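Local atomic coordinates of Uly1 (Catenovulum maritimum, PDB entry 7DRQ), a protein that probably cleaves ulvan, a sulfated polysaccharide of green algae, as a calcium-binding lyase of polysaccharide lyase family 24. Residues 278-283 / 287-292; 321-324 / 328-331; 460-465 / 471-476. All blocks are in the same frame, centred on the assembly; numbering follows the deposited sequence.

Contact 1: residues 278-283 / 287-292; sequences QRRFNL and FRAQDG. With CA (calcium ion), chain E.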
loop_
_atom_site.group_PDB
_atom_site.type_symbol
_atom_site.label_atom_id
_atom_site.label_comp_id
_atom_site.label_asym_id
_atom_site.label_seq_id
_atom_site.Cartn_x
_atom_site.Cartn_y
_atom_site.Cartn_z
ATOM N N GLN A 278 -12.024 6.365 -3.329
ATOM C CA GLN A 278 -13.431 6.404 -2.966
ATOM C C GLN A 278 -13.569 7.112 -1.624
ATOM O O GLN A 278 -12.597 7.305 -0.896
ATOM C CB GLN A 278 -14.030 4.981 -2.926
ATOM C CG GLN A 278 -13.760 4.242 -4.239
ATOM C CD GLN A 278 -14.514 2.929 -4.377
ATOM O OE1 GLN A 278 -14.095 1.894 -3.847
ATOM N NE2 GLN A 278 -15.628 2.962 -5.099
ATOM N N ARG A 279 -14.791 7.511 -1.300
ATOM C CA ARG A 279 -15.046 8.376 -0.158
ATOM C C ARG A 279 -15.883 7.619 0.868
ATOM O O ARG A 279 -16.760 6.837 0.502
ATOM C CB ARG A 279 -15.769 9.656 -0.611
ATOM C CG ARG A 279 -16.492 10.402 0.515
ATOM C CD ARG A 279 -17.213 11.660 0.002
ATOM N NE ARG A 279 -18.301 11.326 -0.913
ATOM C CZ ARG A 279 -18.857 12.193 -1.763
ATOM N NH1 ARG A 279 -18.432 13.447 -1.784
ATOM N NH2 ARG A 279 -19.865 11.816 -2.548
ATOM N N ARG A 280 -15.601 7.815 2.156
ATOM C CA ARG A 280 -16.502 7.340 3.195
ATOM C C ARG A 280 -17.086 8.564 3.877
ATOM O O ARG A 280 -16.352 9.339 4.497
ATOM C CB ARG A 280 -15.822 6.432 4.225
ATOM C CG ARG A 280 -16.841 5.862 5.233
ATOM C CD ARG A 280 -16.212 4.894 6.247
ATOM N NE ARG A 280 -15.608 3.723 5.615
ATOM C CZ ARG A 280 -15.048 2.717 6.281
ATOM N NH1 ARG A 280 -15.048 2.713 7.607
ATOM N NH2 ARG A 280 -14.497 1.700 5.621
ATOM N N PHE A 281 -18.367 8.742 3.795
ATOM C CA PHE A 281 -19.016 9.883 4.389
ATOM C C PHE A 281 -19.619 9.592 5.764
ATOM O O PHE A 281 -19.860 10.475 6.479
ATOM C CB PHE A 281 -20.199 10.343 3.511
ATOM C CG PHE A 281 -20.043 11.666 2.850
ATOM C CD1 PHE A 281 -19.571 12.740 3.506
ATOM C CD2 PHE A 281 -20.462 11.846 1.547
ATOM C CE1 PHE A 281 -19.441 13.945 2.889
ATOM C CE2 PHE A 281 -20.364 13.069 0.925
ATOM C CZ PHE A 281 -19.844 14.132 1.615
ATOM N N ASN A 282 -19.906 8.343 6.046
ATOM C CA ASN A 282 -20.543 7.969 7.303
ATOM C C ASN A 282 -21.861 8.695 7.500
ATOM O O ASN A 282 -22.248 9.005 8.630
ATOM C CB ASN A 282 -19.625 8.215 8.493
ATOM C CG ASN A 282 -18.280 7.534 8.328
ATOM O OD1 ASN A 282 -18.168 6.310 8.470
ATOM N ND2 ASN A 282 -17.258 8.325 8.026
ATOM N N LEU A 283 -22.543 8.988 6.420
ATOM C CA LEU A 283 -23.931 9.408 6.534
ATOM C C LEU A 283 -24.821 8.199 6.787
ATOM O O LEU A 283 -24.546 7.105 6.286
ATOM C CB LEU A 283 -24.388 10.085 5.256
ATOM C CG LEU A 283 -23.732 11.400 4.884
ATOM C CD1 LEU A 283 -23.887 11.619 3.387
ATOM C CD2 LEU A 283 -24.391 12.522 5.676
ATOM N N PHE A 287 -25.222 3.671 1.871
ATOM C CA PHE A 287 -23.821 3.258 1.732
ATOM C C PHE A 287 -23.307 2.749 3.079
ATOM O O PHE A 287 -23.095 3.526 4.009
ATOM C CB PHE A 287 -22.973 4.413 1.200
ATOM C CG PHE A 287 -23.357 4.837 -0.187
ATOM C CD1 PHE A 287 -23.049 4.032 -1.283
ATOM C CD2 PHE A 287 -24.060 6.014 -0.399
ATOM C CE1 PHE A 287 -23.417 4.414 -2.566
ATOM C CE2 PHE A 287 -24.442 6.393 -1.681
ATOM C CZ PHE A 287 -24.129 5.595 -2.761
ATOM N N ARG A 288 -23.124 1.434 3.180
ATOM C CA ARG A 288 -22.588 0.839 4.402
ATOM C C ARG A 288 -21.219 1.411 4.741
ATOM O O ARG A 288 -20.881 1.585 5.919
ATOM C CB ARG A 288 -22.496 -0.675 4.231
ATOM C CG ARG A 288 -21.918 -1.399 5.418
ATOM C CD ARG A 288 -21.945 -2.907 5.168
ATOM N NE ARG A 288 -21.272 -3.635 6.236
ATOM C CZ ARG A 288 -20.284 -4.500 6.052
ATOM N NH1 ARG A 288 -19.841 -4.763 4.830
ATOM N NH2 ARG A 288 -19.746 -5.118 7.094
ATOM N N ALA A 289 -20.412 1.691 3.719
ATOM C CA ALA A 289 -19.059 2.193 3.916
ATOM C C ALA A 289 -18.758 3.247 2.866
ATOM O O ALA A 289 -19.282 4.362 2.949
ATOM C CB ALA A 289 -18.047 1.045 3.879
ATOM N N GLN A 290 -17.969 2.909 1.843
ATOM C CA GLN A 290 -17.582 3.944 0.884
ATOM C C GLN A 290 -18.694 4.239 -0.120
ATOM O O GLN A 290 -19.645 3.469 -0.303
ATOM C CB GLN A 290 -16.298 3.545 0.141
ATOM C CG GLN A 290 -14.993 3.804 0.894
ATOM C CD GLN A 290 -14.691 2.756 1.932
ATOM O OE1 GLN A 290 -15.114 2.858 3.087
ATOM N NE2 GLN A 290 -13.933 1.722 1.534
ATOM N N ASP A 291 -18.546 5.379 -0.785
ATOM C CA ASP A 291 -19.404 5.785 -1.890
ATOM C C ASP A 291 -18.541 6.486 -2.929
ATOM O O ASP A 291 -17.441 6.960 -2.637
ATOM C CB ASP A 291 -20.552 6.719 -1.423
ATOM C CG ASP A 291 -20.061 8.122 -1.064
ATOM O OD1 ASP A 291 -20.031 8.984 -1.965
ATOM O OD2 ASP A 291 -19.711 8.362 0.119
ATOM N N GLY A 292 -19.054 6.545 -4.152
ATOM C CA GLY A 292 -18.421 7.308 -5.200
ATOM C C GLY A 292 -17.145 6.690 -5.737
ATOM O O GLY A 292 -16.664 5.669 -5.226
HETATM CA CA CA E . -23.218 5.503 5.237
HETATM O O HOH W 1 -12.914 1.575 -1.258
HETATM O O HOH W 2 -19.979 6.930 2.299
HETATM O O HOH W 3 -20.719 5.237 5.269
HETATM O O HOH W 4 -19.725 4.346 7.512
HETATM O O HOH W 5 -22.360 7.345 3.827
HETATM O O HOH W 6 -25.091 4.142 6.296
HETATM O O HOH W 7 -22.541 5.261 7.432
#

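Contact 2: residues 321-324 / 328-331; sequences KADE and MRPG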
loop_
_atom_site.group_PDB
_atom_site.type_symbol
_atom_site.label_atom_id
_atom_site.label_comp_id
_atom_site.label_asym_id
_atom_site.label_seq_id
_atom_site.Cartn_x
_atom_site.Cartn_y
_atom_site.Cartn_z
ATOM N N LYS A 321 -14.479 19.204 -1.357
ATOM C CA LYS A 321 -15.636 18.491 -1.896
ATOM C C LYS A 321 -15.136 17.448 -2.890
ATOM O O LYS A 321 -14.718 17.798 -4.001
ATOM C CB LYS A 321 -16.593 19.449 -2.608
ATOM C CG LYS A 321 -17.252 20.529 -1.762
ATOM C CD LYS A 321 -18.145 21.408 -2.678
ATOM C CE LYS A 321 -17.357 22.572 -3.343
ATOM N NZ LYS A 321 -16.990 22.428 -4.817
ATOM N N ALA A 322 -15.213 16.170 -2.513
ATOM C CA ALA A 322 -14.681 15.117 -3.379
ATOM C C ALA A 322 -15.311 15.132 -4.772
ATOM O O ALA A 322 -14.645 14.776 -5.753
ATOM C CB ALA A 322 -14.881 13.746 -2.723
ATOM N N ASP A 323 -16.579 15.547 -4.889
ATOM C CA ASP A 323 -17.268 15.472 -6.174
ATOM C C ASP A 323 -16.576 16.264 -7.280
ATOM O O ASP A 323 -16.808 15.969 -8.456
ATOM C CB ASP A 323 -18.720 15.943 -6.030
ATOM C CG ASP A 323 -19.619 14.888 -5.399
ATOM O OD1 ASP A 323 -19.112 13.793 -5.067
ATOM O OD2 ASP A 323 -20.833 15.155 -5.222
ATOM N N GLU A 324 -15.732 17.252 -6.947
ATOM C CA GLU A 324 -14.929 17.898 -7.983
ATOM C C GLU A 324 -14.143 16.886 -8.795
ATOM O O GLU A 324 -13.870 17.112 -9.976
ATOM C CB GLU A 324 -13.954 18.905 -7.374
ATOM C CG GLU A 324 -14.635 20.036 -6.626
ATOM C CD GLU A 324 -13.705 21.213 -6.412
ATOM O OE1 GLU A 324 -12.768 21.401 -7.236
ATOM O OE2 GLU A 324 -13.909 21.939 -5.419
HETATM N N MSE A 328 -17.361 8.397 -11.362
HETATM C CA MSE A 328 -18.428 7.372 -11.440
HETATM C C MSE A 328 -19.111 7.213 -10.086
HETATM O O MSE A 328 -18.482 7.423 -9.055
HETATM C CB MSE A 328 -17.840 6.029 -11.927
HETATM C CG MSE A 328 -18.841 5.015 -12.545
HETATM SE SE MSE A 328 -19.666 3.752 -11.291
HETATM C CE MSE A 328 -17.975 3.157 -10.332
ATOM N N ARG A 329 -20.398 6.876 -10.073
ATOM C CA ARG A 329 -21.093 6.641 -8.809
ATOM C C ARG A 329 -21.386 5.159 -8.715
ATOM O O ARG A 329 -22.335 4.690 -9.351
ATOM C CB ARG A 329 -22.396 7.441 -8.740
ATOM C CG ARG A 329 -22.240 8.948 -8.862
ATOM C CD ARG A 329 -22.002 9.586 -7.511
ATOM N NE ARG A 329 -22.174 11.030 -7.610
ATOM C CZ ARG A 329 -21.634 11.907 -6.771
ATOM N NH1 ARG A 329 -20.882 11.486 -5.761
ATOM N NH2 ARG A 329 -21.837 13.206 -6.962
ATOM N N PRO A 330 -20.629 4.372 -7.941
ATOM C CA PRO A 330 -20.875 2.908 -7.940
ATOM C C PRO A 330 -22.245 2.513 -7.401
ATOM O O PRO A 330 -22.728 1.412 -7.713
ATOM C CB PRO A 330 -19.751 2.352 -7.052
ATOM C CG PRO A 330 -18.703 3.410 -7.021
ATOM C CD PRO A 330 -19.403 4.735 -7.215
ATOM N N GLY A 331 -22.886 3.370 -6.600
ATOM C CA GLY A 331 -24.260 3.101 -6.185
ATOM C C GLY A 331 -25.199 2.900 -7.370
ATOM O O GLY A 331 -26.187 2.158 -7.267
#

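Contact 3: residues 460-465 / 471-476; sequences LLEKGG and TTYLQI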
loop_
_atom_site.group_PDB
_atom_site.type_symbol
_atom_site.label_atom_id
_atom_site.label_comp_id
_atom_site.label_asym_id
_atom_site.label_seq_id
_atom_site.Cartn_x
_atom_site.Cartn_y
_atom_site.Cartn_z
ATOM N N LEU A 460 5.733 -13.495 -3.150
ATOM C CA LEU A 460 4.698 -14.506 -2.977
ATOM C C LEU A 460 4.842 -15.272 -1.667
ATOM O O LEU A 460 5.954 -15.608 -1.265
ATOM C CB LEU A 460 4.758 -15.504 -4.140
ATOM C CG LEU A 460 4.375 -14.944 -5.506
ATOM C CD1 LEU A 460 5.049 -15.739 -6.621
ATOM C CD2 LEU A 460 2.851 -14.948 -5.684
ATOM N N LEU A 461 3.711 -15.565 -1.026
ATOM C CA LEU A 461 3.646 -16.453 0.135
ATOM C C LEU A 461 3.262 -17.856 -0.335
ATOM O O LEU A 461 2.216 -18.036 -0.968
ATOM C CB LEU A 461 2.624 -15.943 1.150
ATOM C CG LEU A 461 2.292 -16.844 2.347
ATOM C CD1 LEU A 461 3.468 -16.957 3.271
ATOM C CD2 LEU A 461 1.090 -16.276 3.108
ATOM N N GLU A 462 4.095 -18.846 -0.022
ATOM C CA GLU A 462 3.801 -20.207 -0.467
ATOM C C GLU A 462 2.651 -20.795 0.339
ATOM O O GLU A 462 2.571 -20.622 1.557
ATOM C CB GLU A 462 5.039 -21.101 -0.352
ATOM C CG GLU A 462 4.808 -22.552 -0.846
ATOM C CD GLU A 462 6.122 -23.323 -1.025
ATOM O OE1 GLU A 462 6.997 -23.235 -0.135
ATOM O OE2 GLU A 462 6.289 -24.008 -2.065
ATOM N N LYS A 463 1.759 -21.495 -0.358
ATOM C CA LYS A 463 0.592 -22.098 0.256
ATOM C C LYS A 463 0.971 -23.354 1.031
ATOM O O LYS A 463 1.992 -23.997 0.772
ATOM C CB LYS A 463 -0.447 -22.456 -0.801
ATOM C CG LYS A 463 -1.871 -22.276 -0.317
ATOM C CD LYS A 463 -2.832 -22.187 -1.483
ATOM C CE LYS A 463 -3.375 -23.559 -1.824
ATOM N NZ LYS A 463 -4.503 -23.941 -0.931
ATOM N N GLY A 464 0.132 -23.697 1.999
ATOM C CA GLY A 464 0.285 -24.944 2.717
ATOM C C GLY A 464 1.193 -24.885 3.920
ATOM O O GLY A 464 1.436 -25.927 4.544
ATOM N N GLY A 465 1.712 -23.714 4.266
ATOM C CA GLY A 465 2.545 -23.603 5.447
ATOM C C GLY A 465 1.776 -23.926 6.718
ATOM O O GLY A 465 0.547 -24.018 6.755
ATOM N N THR A 471 7.035 -19.601 4.198
ATOM C CA THR A 471 8.041 -19.456 3.154
ATOM C C THR A 471 7.548 -18.482 2.093
ATOM O O THR A 471 6.416 -18.604 1.613
ATOM C CB THR A 471 8.367 -20.812 2.520
ATOM O OG1 THR A 471 8.956 -21.664 3.515
ATOM C CG2 THR A 471 9.355 -20.641 1.371
ATOM N N THR A 472 8.401 -17.526 1.724
ATOM C CA THR A 472 8.094 -16.582 0.666
ATOM C C THR A 472 9.096 -16.725 -0.468
ATOM O O THR A 472 10.241 -17.144 -0.269
ATOM C CB THR A 472 8.106 -15.122 1.162
ATOM O OG1 THR A 472 9.375 -14.858 1.752
ATOM C CG2 THR A 472 7.024 -14.909 2.200
ATOM N N TYR A 473 8.642 -16.350 -1.658
ATOM C CA TYR A 473 9.418 -16.435 -2.877
ATOM C C TYR A 473 9.317 -15.118 -3.624
ATOM O O TYR A 473 8.350 -14.369 -3.474
ATOM C CB TYR A 473 8.910 -17.547 -3.798
ATOM C CG TYR A 473 9.390 -18.906 -3.372
ATOM C CD1 TYR A 473 8.700 -19.635 -2.422
ATOM C CD2 TYR A 473 10.552 -19.443 -3.905
ATOM C CE1 TYR A 473 9.150 -20.882 -2.017
ATOM C CE2 TYR A 473 11.008 -20.684 -3.507
ATOM C CZ TYR A 473 10.305 -21.393 -2.564
ATOM O OH TYR A 473 10.762 -22.636 -2.167
ATOM N N LEU A 474 10.318 -14.874 -4.459
ATOM C CA LEU A 474 10.275 -13.827 -5.466
ATOM C C LEU A 474 10.286 -14.468 -6.844
ATOM O O LEU A 474 11.168 -15.285 -7.144
ATOM C CB LEU A 474 11.474 -12.888 -5.337
ATOM C CG LEU A 474 11.719 -11.964 -6.541
ATOM C CD1 LEU A 474 10.561 -10.974 -6.718
ATOM C CD2 LEU A 474 13.058 -11.208 -6.398
ATOM N N GLN A 475 9.328 -14.093 -7.688
ATOM C CA GLN A 475 9.357 -14.479 -9.094
ATOM C C GLN A 475 9.591 -13.251 -9.962
ATOM O O GLN A 475 9.052 -12.172 -9.692
ATOM C CB GLN A 475 8.067 -15.182 -9.522
ATOM C CG GLN A 475 7.914 -16.583 -8.931
ATOM C CD GLN A 475 6.772 -17.357 -9.552
ATOM O OE1 GLN A 475 6.003 -16.823 -10.357
ATOM N NE2 GLN A 475 6.647 -18.627 -9.172
ATOM N N ILE A 476 10.423 -13.411 -10.988
ATOM C CA ILE A 476 10.697 -12.344 -11.947
ATOM C C ILE A 476 10.190 -12.835 -13.296
ATOM O O ILE A 476 10.693 -13.828 -13.842
ATOM C CB ILE A 476 12.179 -11.960 -11.991
ATOM C CG1 ILE A 476 12.661 -11.582 -10.586
ATOM C CG2 ILE A 476 12.401 -10.776 -12.931
ATOM C CD1 ILE A 476 14.167 -11.339 -10.500
HETATM O O HOH W 8 4.678 -21.414 3.461
HETATM O O HOH W 9 9.598 -23.987 -0.266
#

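Contact 1: residues 278-283 / 287-292
Arg279 sends its chain away from its backbone N (chi1 161°) and bends at chi3, while Asp291, with chi1 at 73°, holds its carboxylate between N and carbonyl carbon; the two charged groups thus meet on one face of the sheet. The guanidinium comes side-on, NE and NH2 both bonding OD1 on its syn side; Arg279 NH2 to Asp291 OD1 is 2.9 Å, and NE makes a weak bond to Asp291 OD2. Phe281 lies over one guanidinium face. The backbones of Arg279 and Asp291 form a hydrogen-bonded antiparallel pair, with Asp291 N 2.6 Å from Arg279 O.

Arg280 repeats the side-on grip on a neutral partner. Arg280 NE reaches Gln290 OE1 at 2.7 Å and NH2 reaches the same oxygen, with amide and guanidinium 15° apart. Near the end of strand 272-280, Gln278 NE2 donates to Gly292 O at 2.9 Å, while its OE1 is joined through a water to Gln290 NE2.

Beyond the strands the turn closes on calcium. Leu283 O and Phe287 O each bind it at 2.3 Å, and Asp285 OD1 and four waters complete seven ligands. One of these waters also donates to Ala289 O. A further water, not on the metal, accepts from Phe281 N and donates to Ala289 O and, at 2.6 Å, to Asp291 OD2. The hairpin end is therefore fixed by a buried ion pair, an amide oxygen gripped edge-on by two guanidinium nitrogens, and a metal drawing two backbone carbonyls together, consistent with a structural role for this calcium.

Contact 2: residues 321-324 / 328-331
Asp323 and Arg329 carry this contact by themselves, meeting end-on with their alpha carbons well apart. Arg329 folds its chain at chi2 (-88°) and extends from there, which carries NH1 and NH2 to the carboxylate. Arg329 NH2 to Asp323 OD2 is the short, straight bond, 2.8 Å with 175° at the hydrogen, and OD2 lies in the guanidinium plane. Arg329 NH1 takes Asp323 OD1 at 3.0 Å along a more bent path. The two flat groups are steeply turned, 70° apart, so both nitrogens approach from above the carboxylate plane.

The tightly packed part is the backing of the two segments by strands 272-280 and 290-298: Ala322 rests on Phe277 and Phe294, and Pro330 on Met293 and Gln278. The solvent side is looser. The bridging residues are partly exposed, and within 321-324 the exposed Lys321 brings NZ to 3.2 Å from Glu324 OE2, an oxygen that also bonds Thr316 OG1. Asp323 OD1 has a second, long and weak ion-pair partner in Arg279.

This bidentate salt bridge links the loops before and after 326-328, a short strand beside 290-298, in a fold consistent with the beta-propeller of the BNR-repeat family.

Contact 3: residues 460-465 / 471-476
Leu460, Tyr473 and Glu462 give up more surface here than any other residue, and they show how the hairpin is paired. Leu460 and Tyr473 form a hydrogen-bonded antiparallel pair: Leu460 N to Tyr473 O and Tyr473 N to Leu460 O are both 2.8 Å. The carbonyl of Leu460 also receives the Thr472 CA-H, at 3.0 Å from Thr472 CA to Leu460 O. On the face shared with Tyr473, the Leu460 side chain crosses that of Gln475, and Leu460 CD1 lies 3.8 Å from Gln475 CD. The amide of Gln475 looks elsewhere, its NE2 bonding Glu7 OE1.

Glu462 continues the ladder, Glu462 N bonding Thr471 O at 2.8 Å. With CG turned away from the backbone N (chi1 -178°) and the chain extended, the side chain runs alongside those of Thr471 and Tyr473, pointing the same way as both. Glu462 OE1 meets the ring of Tyr473 at its edge, 3.7 Å from Tyr473 CE1, with the two planes 77° apart; a water joins the same OE1 to Tyr473 OH, lying 2.6 Å from the hydroxyl. OE2 is taken by Gln442 NE2, so both carboxylate oxygens have partners, while Thr471 OG1 turns to Asp12. A second water spans Glu462 O and Thr471 N where the strands part.

On the opposite face Leu461 touches Phe16 and Pro48, and Thr472 touches Val10 and Ala14. Strand 469-478 lies between 455-462 and the N-terminal strand 3-15, and 455-462 has 444-452 at its other edge; joining the chain's first strand to its last three in one sheet recalls the velcro closure of beta-propellers.

The three contacts follow one another along the chain, each closing before the next begins. Contacts 1 and 2 are neighbours, centres 10 Å apart: contact 1 joins strands 272-280 and 290-298 of an antiparallel sheet, and contact 2 joins the loops flanking its short strand 326-328. They touch through Arg279, Asp323 and Arg329 and through Pro330 packed against Gly292, so the calcium-bearing hairpin and these loops are in direct contact. Contact 3 stands on the opposite side of the chain's centre, about 35 Å from contact 1 and 38 Å from contact 2 between centres. The first two thus shape one calcium-site region, while the third belongs to the distant sheet uniting the chain's two ends.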